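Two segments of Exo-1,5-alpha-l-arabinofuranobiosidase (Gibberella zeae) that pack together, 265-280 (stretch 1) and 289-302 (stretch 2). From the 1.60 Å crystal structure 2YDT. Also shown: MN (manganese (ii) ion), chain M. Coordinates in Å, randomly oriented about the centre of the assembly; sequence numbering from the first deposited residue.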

# COMPACT_ATOMS: atom_id res chain seq x y z
N VAL A 265 -11.06 -7.87 -14.49
CA VAL A 265 -12.14 -8.88 -14.48
C VAL A 265 -11.47 -10.20 -14.79
O VAL A 265 -10.79 -10.31 -15.81
CB VAL A 265 -13.23 -8.55 -15.53
CG1 VAL A 265 -14.38 -9.60 -15.49
CG2 VAL A 265 -13.85 -7.16 -15.34
N SER A 266 -11.60 -11.21 -13.92
CA SER A 266 -10.93 -12.50 -14.19
C SER A 266 -11.74 -13.27 -15.23
O SER A 266 -12.87 -12.88 -15.55
CB SER A 266 -10.72 -13.34 -12.91
OG SER A 266 -11.94 -13.70 -12.31
N ASN A 267 -11.15 -14.36 -15.72
CA ASN A 267 -11.74 -15.19 -16.80
C ASN A 267 -13.14 -15.73 -16.43
O ASN A 267 -14.01 -15.86 -17.32
CB ASN A 267 -10.78 -16.33 -17.20
CG ASN A 267 -10.50 -17.27 -16.05
OD1 ASN A 267 -9.93 -16.87 -15.04
ND2 ASN A 267 -10.90 -18.55 -16.20
N ASP A 268 -13.41 -15.98 -15.15
CA ASP A 268 -14.76 -16.42 -14.72
C ASP A 268 -15.76 -15.29 -14.45
O ASP A 268 -16.88 -15.53 -13.99
CB ASP A 268 -14.67 -17.40 -13.54
CG ASP A 268 -14.46 -16.72 -12.20
OD1 ASP A 268 -14.16 -15.51 -12.20
OD2 ASP A 268 -14.64 -17.39 -11.17
N GLY A 269 -15.34 -14.04 -14.69
CA GLY A 269 -16.20 -12.89 -14.50
C GLY A 269 -16.08 -12.16 -13.17
O GLY A 269 -16.82 -11.21 -12.93
N THR A 270 -15.20 -12.63 -12.30
CA THR A 270 -15.04 -12.02 -10.96
C THR A 270 -14.48 -10.62 -11.11
O THR A 270 -13.53 -10.41 -11.88
CB THR A 270 -14.11 -12.84 -10.06
OG1 THR A 270 -14.65 -14.18 -9.90
CG2 THR A 270 -13.99 -12.19 -8.66
N THR A 271 -15.12 -9.68 -10.39
CA THR A 271 -14.80 -8.25 -10.42
C THR A 271 -14.23 -7.79 -9.05
O THR A 271 -14.98 -7.37 -8.16
CB THR A 271 -16.03 -7.42 -10.75
OG1 THR A 271 -17.07 -7.69 -9.80
CG2 THR A 271 -16.55 -7.68 -12.17
N PRO A 272 -12.91 -7.89 -8.88
CA PRO A 272 -12.32 -7.47 -7.59
C PRO A 272 -12.60 -6.00 -7.34
O PRO A 272 -12.61 -5.19 -8.28
CB PRO A 272 -10.82 -7.69 -7.78
CG PRO A 272 -10.61 -7.92 -9.21
CD PRO A 272 -11.89 -8.38 -9.82
N ALA A 273 -12.83 -5.68 -6.06
CA ALA A 273 -13.13 -4.32 -5.63
C ALA A 273 -12.43 -4.04 -4.31
O ALA A 273 -12.27 -4.94 -3.49
CB ALA A 273 -14.63 -4.07 -5.46
N GLY A 274 -12.06 -2.78 -4.13
CA GLY A 274 -11.57 -2.28 -2.84
C GLY A 274 -10.07 -2.42 -2.62
O GLY A 274 -9.48 -3.46 -2.93
N SER A 275 -9.47 -1.34 -2.11
CA SER A 275 -8.14 -1.35 -1.51
C SER A 275 -7.15 -2.37 -2.06
O SER A 275 -6.67 -3.26 -1.32
CB SER A 275 -8.27 -1.46 0.03
OG SER A 275 -8.96 -2.63 0.46
N PRO A 276 -6.77 -2.16 -3.33
CA PRO A 276 -5.92 -3.15 -3.97
C PRO A 276 -4.43 -2.97 -3.69
O PRO A 276 -3.99 -1.94 -3.20
CB PRO A 276 -6.22 -2.94 -5.46
CG PRO A 276 -6.58 -1.51 -5.57
CD PRO A 276 -7.32 -1.20 -4.29
N TYR A 277 -3.67 -3.99 -4.02
CA TYR A 277 -2.23 -3.95 -3.86
C TYR A 277 -1.61 -4.79 -4.98
O TYR A 277 -2.02 -5.96 -5.14
CB TYR A 277 -1.78 -4.50 -2.47
CG TYR A 277 -0.37 -4.07 -2.07
CD1 TYR A 277 -0.16 -2.99 -1.23
CD2 TYR A 277 0.75 -4.70 -2.61
CE1 TYR A 277 1.11 -2.58 -0.94
CE2 TYR A 277 2.02 -4.28 -2.35
CZ TYR A 277 2.18 -3.21 -1.48
OH TYR A 277 3.45 -2.75 -1.15
N VAL A 278 -0.62 -4.25 -5.69
CA VAL A 278 0.03 -4.95 -6.81
C VAL A 278 1.51 -5.20 -6.56
O VAL A 278 2.20 -4.34 -6.00
CB VAL A 278 -0.15 -4.20 -8.16
CG1 VAL A 278 0.59 -2.89 -8.25
CG2 VAL A 278 0.29 -5.09 -9.35
N VAL A 279 2.00 -6.36 -7.02
CA VAL A 279 3.44 -6.61 -7.16
C VAL A 279 3.66 -7.30 -8.49
O VAL A 279 2.70 -7.78 -9.12
CB VAL A 279 4.05 -7.47 -6.03
CG1 VAL A 279 3.96 -6.73 -4.72
CG2 VAL A 279 3.35 -8.85 -5.92
N TRP A 280 4.93 -7.38 -8.90
CA TRP A 280 5.34 -8.20 -10.03
C TRP A 280 6.50 -9.07 -9.56
O TRP A 280 7.42 -8.61 -8.87
CB TRP A 280 5.76 -7.35 -11.24
CG TRP A 280 6.33 -8.18 -12.40
CD1 TRP A 280 5.61 -8.78 -13.36
CD2 TRP A 280 7.69 -8.52 -12.62
NE1 TRP A 280 6.46 -9.46 -14.23
CE2 TRP A 280 7.74 -9.34 -13.78
CE3 TRP A 280 8.87 -8.23 -11.96
CZ2 TRP A 280 8.95 -9.82 -14.31
CZ3 TRP A 280 10.08 -8.75 -12.47
CH2 TRP A 280 10.09 -9.53 -13.64
N THR A 289 4.89 -12.60 -13.59
CA THR A 289 3.52 -12.68 -13.10
C THR A 289 3.20 -11.40 -12.31
O THR A 289 3.87 -11.14 -11.30
CB THR A 289 3.29 -13.90 -12.18
OG1 THR A 289 3.71 -15.10 -12.85
CG2 THR A 289 1.80 -14.07 -11.85
N ILE A 290 2.20 -10.66 -12.78
CA ILE A 290 1.62 -9.54 -12.02
C ILE A 290 0.67 -10.18 -11.03
O ILE A 290 -0.12 -11.03 -11.40
CB ILE A 290 0.84 -8.52 -12.90
CG1 ILE A 290 1.70 -7.96 -14.03
CG2 ILE A 290 0.26 -7.38 -12.02
CD1 ILE A 290 0.97 -7.28 -15.14
N VAL A 291 0.74 -9.79 -9.75
CA VAL A 291 -0.14 -10.31 -8.71
C VAL A 291 -0.89 -9.16 -8.03
O VAL A 291 -0.25 -8.19 -7.56
CB VAL A 291 0.61 -11.15 -7.65
CG1 VAL A 291 -0.39 -11.88 -6.79
CG2 VAL A 291 1.52 -12.21 -8.36
N VAL A 292 -2.21 -9.26 -7.99
CA VAL A 292 -3.04 -8.23 -7.36
C VAL A 292 -3.92 -8.84 -6.26
O VAL A 292 -4.55 -9.89 -6.42
CB VAL A 292 -3.94 -7.51 -8.40
CG1 VAL A 292 -4.93 -6.62 -7.71
CG2 VAL A 292 -3.08 -6.66 -9.36
N SER A 293 -3.99 -8.15 -5.15
CA SER A 293 -4.98 -8.43 -4.10
C SER A 293 -5.97 -7.30 -4.09
O SER A 293 -5.65 -6.17 -4.47
CB SER A 293 -4.32 -8.54 -2.73
OG SER A 293 -5.28 -8.78 -1.68
N CYS A 294 -7.20 -7.60 -3.63
CA CYS A 294 -8.15 -6.57 -3.26
C CYS A 294 -8.64 -6.79 -1.82
O CYS A 294 -8.37 -7.83 -1.24
CB CYS A 294 -9.32 -6.51 -4.23
SG CYS A 294 -10.59 -7.77 -4.00
N GLY A 295 -9.33 -5.80 -1.28
CA GLY A 295 -9.72 -5.78 0.13
C GLY A 295 -11.10 -6.34 0.46
O GLY A 295 -11.56 -6.23 1.61
N THR A 296 -11.76 -6.97 -0.54
CA THR A 296 -13.12 -7.51 -0.35
C THR A 296 -13.22 -9.00 -0.67
O THR A 296 -14.32 -9.58 -0.51
CB THR A 296 -14.15 -6.76 -1.19
OG1 THR A 296 -13.90 -6.92 -2.59
CG2 THR A 296 -14.21 -5.25 -0.81
N ARG A 297 -12.15 -9.60 -1.15
CA ARG A 297 -12.10 -11.06 -1.46
C ARG A 297 -10.80 -11.63 -1.04
O ARG A 297 -9.83 -10.89 -0.93
CB ARG A 297 -12.24 -11.28 -2.98
CG ARG A 297 -13.50 -10.71 -3.54
CD ARG A 297 -13.70 -11.14 -4.96
NE ARG A 297 -13.83 -12.60 -5.02
CZ ARG A 297 -14.96 -13.25 -5.26
NH1 ARG A 297 -16.10 -12.59 -5.49
NH2 ARG A 297 -14.93 -14.58 -5.28
N SER A 298 -10.74 -12.97 -0.86
CA SER A 298 -9.51 -13.60 -0.41
C SER A 298 -8.57 -14.09 -1.50
O SER A 298 -7.39 -14.35 -1.23
CB SER A 298 -9.84 -14.76 0.54
OG SER A 298 -10.57 -15.76 -0.13
N GLU A 299 -9.07 -14.21 -2.73
CA GLU A 299 -8.25 -14.72 -3.81
C GLU A 299 -7.15 -13.74 -4.23
O GLU A 299 -7.20 -12.53 -3.91
CB GLU A 299 -9.10 -15.07 -5.04
CG GLU A 299 -10.16 -16.14 -4.74
CD GLU A 299 -11.50 -15.60 -4.34
OE1 GLU A 299 -11.65 -14.39 -4.09
OE2 GLU A 299 -12.48 -16.39 -4.31
N ILE A 300 -6.16 -14.25 -4.94
CA ILE A 300 -5.20 -13.41 -5.67
C ILE A 300 -5.57 -13.45 -7.16
O ILE A 300 -6.15 -14.46 -7.65
CB ILE A 300 -3.75 -13.77 -5.40
CG1 ILE A 300 -3.40 -15.19 -5.89
CG2 ILE A 300 -3.42 -13.49 -3.88
CD1 ILE A 300 -1.92 -15.47 -5.97
N PHE A 301 -5.23 -12.37 -7.85
CA PHE A 301 -5.50 -12.16 -9.26
C PHE A 301 -4.18 -12.00 -9.99
O PHE A 301 -3.34 -11.17 -9.61
CB PHE A 301 -6.42 -10.97 -9.45
CG PHE A 301 -7.76 -11.16 -8.82
CD1 PHE A 301 -8.83 -11.66 -9.54
CD2 PHE A 301 -7.95 -10.93 -7.47
CE1 PHE A 301 -10.07 -11.88 -8.94
CE2 PHE A 301 -9.19 -11.15 -6.87
CZ PHE A 301 -10.24 -11.64 -7.61
N THR A 302 -3.97 -12.79 -11.04
CA THR A 302 -2.66 -12.82 -11.69
C THR A 302 -2.76 -12.50 -13.18
O THR A 302 -3.80 -12.71 -13.79
CB THR A 302 -1.95 -14.21 -11.55
OG1 THR A 302 -2.74 -15.23 -12.20
CG2 THR A 302 -1.72 -14.56 -10.07
MN MN M . -12.48 -18.71 -3.98
O HOH W 1 -14.75 -8.03 -4.93
O HOH W 2 -5.67 -6.00 -1.17
O HOH W 3 -12.43 -18.80 -5.69

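Strand 277-280 runs antiparallel to strand 289-293, their axes 4.7 Å apart at closest approach and 163° between directions. Two hydrogen-bonded pairs set the register. Tyr-277 N reaches Ser-293 O at 3.0 Å and Ser-293 N returns to Tyr-277 O at 2.9 Å; Val-279 N donates to Val-291 O at 3.0 Å and Val-291 N to Val-279 O at 2.9 Å. Beyond the ladder, Gly-295 N still donates to Gly-274 O (2.9 Å), and Thr-296 OG1 donates to Ala-273 O (2.7 Å), so a side chain carries on the pairing. Glycine suits both loop positions: Gly-274 has positive phi, and a CB on Gly-295 would lie 1.9 Å from Ser-275 OG.

Alternation sorts the side chains. Val-278, Trp-280, Ile-290 and Val-292 share one face, where Val-278 CG2 touches Ile-290 CG2 at 3.5 Å and Val-292 CG2 at 3.7 Å. On the other face Val-279 CG2 meets Val-291 CB at 4.0 Å.

The loop before the strand packs on Phe-301. Pro-272 CG sits over the Phe-301 ring, 4.0 Å from its centroid, a CH-pi contact, while Thr-270 CG2 meets the ring edge at Phe-301 CZ (3.9 Å). That methyl also covers one guanidinium face of Arg-297, whose NE salt-bridges Glu-299 OE1 at 3.0 Å; Glu-299 OE2 binds manganese at 2.4 Å.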